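PDB 4QT6: probable E3 ubiquitin-protein ligase HERC1, which probably acts as a HECT-type E3 ubiquitin ligase, its SPRY domain, the part crystallised here, being of a kind that often mediates protein-protein interactions. Local coordinates for residues D102-V107 / I115-N120. Sequence-based numbering, arbitrary orientation.
Sequences DFITCV and ISFGKN. With ARF (formamide), chain E; ARF (formamide), chain C.
T105 and G118 pair as a hydrogen-bonded antiparallel couple, T105 N donating a hydrogen bond to G118 O at 2.7 Å and G118 N donating one back to T105 O; V107 and S116 repeat the exchange further along. At the D102 end the backbone bond N120 N to F103 O carries the pairing one step further, and the N120 side chain supplies the return bond, its OD1 accepting from F103 N at 2.9 Å, nearly straight at 175°. From the same amide, ND2 reaches D102 OD1 at 2.9 Å; the oxygen lies close to the amide plane, but ND2 meets it from above the carboxylate plane.

The other carboxylate oxygen faces K119, whose fully extended chain (chi1 175°) carries NZ to 4.1 Å from D102 OD2, too far for a salt bridge; a water spans the two, and each has a further backbone partner, T99 N for OD2 and S97 O for NZ. An alanine in place of D102 would probably leave N120 ND2 without this acceptor and K119 without its water-bridged counter-charge.

On the face shared with I104, C106 SG lies in the plane of the F117 ring, at its edge, 3.7 Å from CE1. I104 CG2 approaches CD1 of that ring obliquely at 3.9 Å, and Y78 stacks on it.

The arrangement is an antiparallel beta hairpin within the SPRY beta-sandwich, flanked by strands 38-47 and 125-128, its F117 and K119 helping to line a formamide pocket.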
# COMPACT_ATOMS: atom_id res chain seq x y z
N ASP A 102 8.85 -7.19 7.68
CA ASP A 102 7.46 -7.39 8.09
C ASP A 102 6.54 -7.69 6.90
O ASP A 102 6.79 -7.25 5.74
CB ASP A 102 6.91 -6.16 8.83
CG ASP A 102 7.58 -5.92 10.17
OD1 ASP A 102 7.94 -6.92 10.82
OD2 ASP A 102 7.70 -4.74 10.58
N PHE A 103 5.50 -8.45 7.20
CA PHE A 103 4.35 -8.68 6.32
C PHE A 103 3.16 -7.88 6.78
O PHE A 103 2.86 -7.86 7.98
CB PHE A 103 3.88 -10.13 6.37
CG PHE A 103 4.79 -11.10 5.70
CD1 PHE A 103 5.80 -11.72 6.40
CD2 PHE A 103 4.58 -11.46 4.37
CE1 PHE A 103 6.63 -12.65 5.78
CE2 PHE A 103 5.38 -12.38 3.75
CZ PHE A 103 6.41 -12.98 4.46
N ILE A 104 2.46 -7.24 5.83
CA ILE A 104 1.18 -6.57 6.12
C ILE A 104 0.12 -7.30 5.31
O ILE A 104 0.14 -7.29 4.10
CB ILE A 104 1.20 -5.06 5.78
CG1 ILE A 104 2.26 -4.32 6.61
CG2 ILE A 104 -0.19 -4.44 5.97
CD1 ILE A 104 2.05 -4.43 8.11
N THR A 105 -0.81 -7.94 6.00
CA THR A 105 -1.98 -8.51 5.36
C THR A 105 -2.97 -7.40 5.09
O THR A 105 -3.26 -6.58 5.97
CB THR A 105 -2.65 -9.56 6.27
OG1 THR A 105 -1.71 -10.60 6.58
CG2 THR A 105 -3.88 -10.15 5.61
N CYS A 106 -3.52 -7.38 3.88
CA CYS A 106 -4.49 -6.39 3.47
C CYS A 106 -5.75 -7.15 3.11
O CYS A 106 -5.70 -8.14 2.39
CB CYS A 106 -4.00 -5.61 2.25
SG CYS A 106 -2.34 -4.89 2.46
N VAL A 107 -6.89 -6.68 3.63
CA VAL A 107 -8.18 -7.23 3.29
C VAL A 107 -9.04 -6.13 2.70
O VAL A 107 -9.35 -5.16 3.38
CB VAL A 107 -8.91 -7.82 4.52
CG1 VAL A 107 -10.20 -8.47 4.08
CG2 VAL A 107 -8.03 -8.85 5.21
N ILE A 115 -11.62 -1.73 4.47
CA ILE A 115 -10.23 -2.17 4.36
C ILE A 115 -9.67 -2.46 5.74
O ILE A 115 -9.84 -1.65 6.68
CB ILE A 115 -9.36 -1.08 3.70
CG1 ILE A 115 -9.79 -0.87 2.25
CG2 ILE A 115 -7.88 -1.45 3.80
CD1 ILE A 115 -9.37 0.47 1.69
N SER A 116 -9.03 -3.62 5.90
CA SER A 116 -8.41 -3.97 7.16
C SER A 116 -6.96 -4.37 6.92
O SER A 116 -6.63 -4.80 5.82
CB SER A 116 -9.17 -5.13 7.83
OG SER A 116 -10.56 -4.85 7.91
N PHE A 117 -6.11 -4.18 7.92
CA PHE A 117 -4.69 -4.50 7.86
C PHE A 117 -4.24 -5.28 9.09
O PHE A 117 -4.55 -4.89 10.22
CB PHE A 117 -3.83 -3.23 7.82
CG PHE A 117 -4.02 -2.38 6.59
CD1 PHE A 117 -3.63 -2.82 5.33
CD2 PHE A 117 -4.56 -1.10 6.70
CE1 PHE A 117 -3.81 -2.01 4.21
CE2 PHE A 117 -4.72 -0.30 5.60
CZ PHE A 117 -4.34 -0.75 4.34
N GLY A 118 -3.48 -6.34 8.87
CA GLY A 118 -2.86 -7.10 9.94
C GLY A 118 -1.37 -7.10 9.74
O GLY A 118 -0.89 -7.08 8.61
N LYS A 119 -0.63 -7.08 10.85
CA LYS A 119 0.83 -7.13 10.79
C LYS A 119 1.34 -8.49 11.23
O LYS A 119 0.93 -9.01 12.26
CB LYS A 119 1.44 -6.03 11.68
CG LYS A 119 2.95 -6.09 11.79
CD LYS A 119 3.47 -4.98 12.67
CE LYS A 119 4.97 -5.06 12.85
NZ LYS A 119 5.44 -4.09 13.88
N ASN A 120 2.23 -9.06 10.42
CA ASN A 120 2.86 -10.36 10.69
C ASN A 120 1.89 -11.43 11.17
O ASN A 120 2.14 -12.11 12.18
CB ASN A 120 4.04 -10.20 11.65
CG ASN A 120 5.19 -9.46 11.03
OD1 ASN A 120 5.45 -9.60 9.83
ND2 ASN A 120 5.88 -8.65 11.81
N ARF E . 9.49 -15.07 6.11
C ARF E . 9.81 -14.51 4.93
O ARF E . 9.33 -15.00 3.93
N ARF C . -1.93 -3.45 11.66
C ARF C . -2.31 -3.65 12.92
O ARF C . -1.81 -2.98 13.82
O HOH W 1 8.19 -3.93 13.09
O HOH W 2 -11.86 -5.26 5.51